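Local coordinates for restriction endonuclease THAI (Thermoplasma acidophilum, PDB 3NDH), which cleaves DNA as a restriction endonuclease, intercalating into its specific target without flipping bases out of the helix, at the interface of chains A and B. Residues are numbered along the deposited sequence; one frame, centred on the assembly and turned at random. Chains: chain A/B, restriction endonuclease THAI.

Contact 1: the interface of chains A and B. Residues chain A 81, 83-85, 87, 90; chain B 50-51.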
loop_
_atom_site.group_PDB
_atom_site.type_symbol
_atom_site.label_atom_id
_atom_site.label_comp_id
_atom_site.label_asym_id
_atom_site.label_seq_id
_atom_site.Cartn_x
_atom_site.Cartn_y
_atom_site.Cartn_z
ATOM N N THR A 81 13.365 11.954 -7.025
ATOM C CA THR A 81 12.432 11.042 -6.356
ATOM C C THR A 81 11.296 11.784 -5.677
ATOM O O THR A 81 10.396 11.168 -5.149
ATOM C CB THR A 81 13.148 10.186 -5.303
ATOM O OG1 THR A 81 13.890 11.030 -4.406
ATOM C CG2 THR A 81 14.105 9.201 -5.983
ATOM N N LEU A 83 8.436 13.100 -6.150
ATOM C CA LEU A 83 7.146 13.138 -6.824
ATOM C C LEU A 83 6.091 12.712 -5.809
ATOM O O LEU A 83 6.302 11.747 -5.088
ATOM C CB LEU A 83 7.140 12.158 -7.999
ATOM C CG LEU A 83 7.972 12.546 -9.225
ATOM C CD1 LEU A 83 9.430 12.339 -8.955
ATOM C CD2 LEU A 83 7.548 11.751 -10.447
ATOM N N PRO A 84 4.954 13.424 -5.735
ATOM C CA PRO A 84 3.904 13.041 -4.790
ATOM C C PRO A 84 3.485 11.607 -5.008
ATOM O O PRO A 84 3.404 11.156 -6.136
ATOM C CB PRO A 84 2.750 13.988 -5.125
ATOM C CG PRO A 84 3.368 15.121 -5.831
ATOM C CD PRO A 84 4.591 14.605 -6.522
ATOM N N ILE A 85 3.179 10.912 -3.919
ATOM C CA ILE A 85 2.952 9.479 -3.987
ATOM C C ILE A 85 1.710 9.120 -4.815
ATOM O O ILE A 85 1.648 8.013 -5.350
ATOM C CB ILE A 85 2.890 8.861 -2.560
ATOM C CG1 ILE A 85 3.022 7.359 -2.636
ATOM C CG2 ILE A 85 1.581 9.219 -1.820
ATOM C CD1 ILE A 85 3.429 6.731 -1.329
ATOM N N GLU A 87 0.829 10.734 -7.659
ATOM C CA GLU A 87 1.049 11.162 -9.047
ATOM C C GLU A 87 0.713 10.006 -10.004
ATOM O O GLU A 87 1.223 8.905 -9.843
ATOM C CB GLU A 87 2.513 11.576 -9.210
ATOM C CG GLU A 87 2.934 11.940 -10.612
ATOM C CD GLU A 87 2.541 13.328 -10.980
ATOM O OE1 GLU A 87 2.464 13.596 -12.197
ATOM O OE2 GLU A 87 2.320 14.149 -10.055
ATOM N N ILE A 90 3.983 8.450 -13.362
ATOM C CA ILE A 90 5.372 8.793 -13.186
ATOM C C ILE A 90 5.775 8.515 -11.743
ATOM O O ILE A 90 5.144 8.988 -10.810
ATOM C CB ILE A 90 5.637 10.279 -13.515
ATOM C CG1 ILE A 90 5.157 10.659 -14.932
ATOM C CG2 ILE A 90 7.114 10.582 -13.334
ATOM C CD1 ILE A 90 5.224 12.152 -15.187
ATOM N N ARG B 50 5.944 9.680 -0.228
ATOM C CA ARG B 50 6.846 10.086 -1.299
ATOM C C ARG B 50 6.602 11.563 -1.487
ATOM O O ARG B 50 5.441 12.000 -1.541
ATOM C CB ARG B 50 6.606 9.255 -2.568
ATOM C CG ARG B 50 7.826 9.195 -3.474
ATOM C CD ARG B 50 7.556 8.355 -4.710
ATOM N NE ARG B 50 6.542 8.984 -5.561
ATOM C CZ ARG B 50 5.879 8.380 -6.526
ATOM N NH1 ARG B 50 6.115 7.114 -6.818
ATOM N NH2 ARG B 50 4.981 9.048 -7.221
ATOM N N ALA B 51 7.695 12.324 -1.623
ATOM C CA ALA B 51 7.653 13.778 -1.604
ATOM C C ALA B 51 6.881 14.335 -0.415
ATOM O O ALA B 51 6.172 15.329 -0.529
ATOM C CB ALA B 51 7.071 14.306 -2.921
HETATM O O HOH W 1 3.290 7.607 -9.029
HETATM O O HOH W 2 10.315 11.142 -2.002
#

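Contact 2: the interface of chains A and B. Residues chain A 32, 36, 40, 72; chain B 218, 221-222, 224.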
loop_
_atom_site.group_PDB
_atom_site.type_symbol
_atom_site.label_atom_id
_atom_site.label_comp_id
_atom_site.label_asym_id
_atom_site.label_seq_id
_atom_site.Cartn_x
_atom_site.Cartn_y
_atom_site.Cartn_z
ATOM N N LYS A 32 24.935 -7.077 -10.559
ATOM C CA LYS A 32 24.302 -6.782 -9.288
ATOM C C LYS A 32 22.808 -7.109 -9.304
ATOM O O LYS A 32 22.276 -7.644 -8.328
ATOM C CB LYS A 32 24.511 -5.325 -8.904
ATOM C CG LYS A 32 25.955 -5.022 -8.589
ATOM C CD LYS A 32 26.146 -4.481 -7.229
ATOM C CE LYS A 32 27.572 -4.045 -7.032
ATOM N NZ LYS A 32 27.793 -3.626 -5.615
ATOM N N ARG A 36 21.453 -9.874 -6.899
ATOM C CA ARG A 36 20.830 -9.304 -5.692
ATOM C C ARG A 36 19.397 -8.803 -5.792
ATOM O O ARG A 36 18.779 -8.588 -4.749
ATOM C CB ARG A 36 21.705 -8.166 -5.136
ATOM C CG ARG A 36 23.137 -8.540 -4.823
ATOM C CD ARG A 36 23.243 -9.630 -3.811
ATOM N NE ARG A 36 24.584 -9.732 -3.256
ATOM C CZ ARG A 36 24.970 -10.674 -2.407
ATOM N NH1 ARG A 36 24.151 -11.653 -2.052
ATOM N NH2 ARG A 36 26.215 -10.658 -1.921
ATOM N N MET A 40 16.693 -8.403 -2.529
ATOM C CA MET A 40 16.084 -7.120 -2.175
ATOM C C MET A 40 14.563 -7.200 -2.263
ATOM O O MET A 40 13.847 -6.712 -1.383
ATOM C CB MET A 40 16.588 -6.001 -3.081
ATOM C CG MET A 40 18.079 -5.817 -3.008
ATOM S SD MET A 40 18.542 -4.080 -3.218
ATOM C CE MET A 40 20.280 -4.342 -3.551
ATOM N N TYR A 72 22.081 4.827 -7.374
ATOM C CA TYR A 72 23.371 4.143 -7.305
ATOM C C TYR A 72 24.226 4.418 -8.543
ATOM O O TYR A 72 25.378 4.801 -8.406
ATOM C CB TYR A 72 23.113 2.634 -7.085
ATOM C CG TYR A 72 24.357 1.754 -7.214
ATOM C CD1 TYR A 72 25.428 1.895 -6.351
ATOM C CD2 TYR A 72 24.431 0.776 -8.188
ATOM C CE1 TYR A 72 26.556 1.088 -6.475
ATOM C CE2 TYR A 72 25.539 -0.026 -8.316
ATOM C CZ TYR A 72 26.592 0.131 -7.460
ATOM O OH TYR A 72 27.711 -0.685 -7.615
ATOM N N TRP B 218 18.425 1.302 0.552
ATOM C CA TRP B 218 18.469 0.529 -0.690
ATOM C C TRP B 218 19.632 0.939 -1.586
ATOM O O TRP B 218 20.270 0.074 -2.179
ATOM C CB TRP B 218 17.137 0.617 -1.432
ATOM C CG TRP B 218 15.986 0.210 -0.613
ATOM C CD1 TRP B 218 15.024 1.040 -0.125
ATOM C CD2 TRP B 218 15.690 -1.100 -0.107
ATOM N NE1 TRP B 218 14.122 0.325 0.618
ATOM C CE2 TRP B 218 14.511 -0.988 0.650
ATOM C CE3 TRP B 218 16.286 -2.352 -0.240
ATOM C CZ2 TRP B 218 13.921 -2.083 1.283
ATOM C CZ3 TRP B 218 15.692 -3.433 0.381
ATOM C CH2 TRP B 218 14.524 -3.288 1.128
ATOM N N LEU B 221 22.515 -0.849 0.001
ATOM C CA LEU B 221 22.522 -2.275 -0.356
ATOM C C LEU B 221 22.968 -2.501 -1.800
ATOM O O LEU B 221 23.693 -3.463 -2.086
ATOM C CB LEU B 221 21.157 -2.919 -0.122
ATOM C CG LEU B 221 20.761 -3.043 1.339
ATOM C CD1 LEU B 221 19.461 -3.834 1.481
ATOM C CD2 LEU B 221 21.824 -3.705 2.180
ATOM N N TRP B 222 22.585 -1.639 -2.727
ATOM C CA TRP B 222 23.109 -1.771 -4.091
ATOM C C TRP B 222 24.633 -1.673 -4.150
ATOM O O TRP B 222 25.292 -2.447 -4.839
ATOM C CB TRP B 222 22.483 -0.738 -5.045
ATOM C CG TRP B 222 21.094 -1.121 -5.505
ATOM C CD1 TRP B 222 19.931 -0.420 -5.313
ATOM C CD2 TRP B 222 20.729 -2.304 -6.238
ATOM N NE1 TRP B 222 18.870 -1.094 -5.876
ATOM C CE2 TRP B 222 19.334 -2.254 -6.442
ATOM C CE3 TRP B 222 21.445 -3.411 -6.716
ATOM C CZ2 TRP B 222 18.647 -3.257 -7.132
ATOM C CZ3 TRP B 222 20.767 -4.414 -7.405
ATOM C CH2 TRP B 222 19.373 -4.326 -7.594
ATOM N N GLU B 224 26.671 -2.293 -1.613
ATOM C CA GLU B 224 27.235 -3.453 -0.907
ATOM C C GLU B 224 27.106 -4.758 -1.679
ATOM O O GLU B 224 27.919 -5.670 -1.475
ATOM C CB GLU B 224 26.547 -3.646 0.431
ATOM C CG GLU B 224 26.797 -2.552 1.430
ATOM C CD GLU B 224 26.025 -2.774 2.707
ATOM O OE1 GLU B 224 25.293 -3.784 2.786
ATOM O OE2 GLU B 224 26.160 -1.962 3.637
HETATM O O HOH W 3 28.014 -8.330 -1.187
#

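Contact 1: the interface of chains A and B
The guanidinium group of B:Arg50 meets chain A with its edge. Backbone O of A:Leu83 lies at that edge, in the plane, and so does water 1. NE of B:Arg50 gives O of A:Leu83 a nearly straight hydrogen bond of 2.8 Å. NH2 of B:Arg50 bonds O of A:Pro84, also at 2.8 Å, but this oxygen is tilted 26° from the guanidinium plane. Both nitrogens sit above the planes of the carbonyls they reach. Two successive peptide carbonyls are thus read by one side chain.

NH2 of B:Arg50 also bonds water 1, at 2.9 Å from the water oxygen. The same water is held by O of A:Glu87, at 2.6 Å from the water oxygen, and by O of A:Ile90. Through the water, the guanidinium is also linked to the later part of the loop, at A:Glu87 and A:Ile90.

CG of B:Arg50 is anti to the backbone N (chi1 -156°), and a bend at chi3 (66°) turns NE toward A:Leu83. The inner part of the chain packs on A:Ile85, with B:Arg50 CB to A:Ile85 CB at 3.7 Å. A lysine in place of B:Arg50 would probably leave one of the A:Leu83 and A:Pro84 carbonyls without its mate, or take from water 1 the donor that ties it to chain B.

B:Ala51 follows. The methyl CB of B:Ala51 lies 3.4 Å from O of A:Leu83 and also packs on A:Pro84. Backbone N of B:Ala51 bonds the oxygen of water 2 at 2.9 Å, and that water bonds O of A:Thr81 at 3.1 Å.

B:Arg50 ends the short strand 49-50, and B:Ala51 lies in the turn before strand 53-54. The chain A residues belong to the loop between strands 79-80 and 92-94. That loop leads directly into A:Asp91, which binds the sodium ion together with A:Ile101. The contact may therefore brace a segment beside the metal site, which is probably the catalytic centre.

Contact 2: the interface of chains A and B
A:Met40 and B:Trp222 supply the main apolar contact. The methyl CE of A:Met40 lies over the face of the indole and makes CH-pi contacts with both of its rings. CE of A:Met40 is 3.5 Å from the centroid of the six-membered ring and 3.4 Å from CD2, a fusion atom of B:Trp222. In A:Met40, chi2 (-147°) sets SD beside the indole, and the near-extended chi3 (-164°) then lays CE over its face. CE of A:Met40 also touches CB of B:Leu221, at 3.8 Å. B:Trp218 adds a more distant contact, with B:Trp218 CE3 at 4.1 Å from A:Met40 SD.

A second packing contact uses the ring of A:Tyr72. CB of B:Trp222 sits over one face, toward the rim and 3.8 Å from CG of A:Tyr72. The two side chains meet at about a right angle, without ring stacking. At its edge, the indole meets the backbone of A:Lys32, and CZ3 of B:Trp222 is 3.7 Å from O of A:Lys32.

A direct polar contact is a hydrogen bond from NZ of A:Lys32 to backbone O of B:Trp222, at 2.9 Å. The amine lies in the carbonyl plane. This carbonyl is near the C-terminal end of helix 216-224, where a lysine charge would probably suit the partial negative charge of the helix end.

Water makes a further bridge. Water 3 joins NH2 of A:Arg36 to backbone O of B:Glu224, with 2.7 Å between the water oxygen and this carbonyl oxygen.

The site docks the C-terminal helix of one copy against helices 27-46 and 58-74 of the other. It probably anchors the chain end on the neighbouring copy and, if this pairing is the biological one, is likely to stabilise it.

The C-alpha centres of contact 1 and contact 2 lie about 22 Å apart. They share no residues. Contact 1 uses a turn of chain B against a chain A loop, while contact 2 uses the C-terminal helix of chain B against chain A helices. Helix 58-74 of chain A leads through the short 3-10 helix 76-78 toward the loop of contact 1, so the two surfaces are linked along the chain. Chain B thus holds chain A at two separate places. Two-fold symmetry repeats both with the chains exchanged. Such a reciprocal arrangement probably fixes how the two copies are set around the DNA.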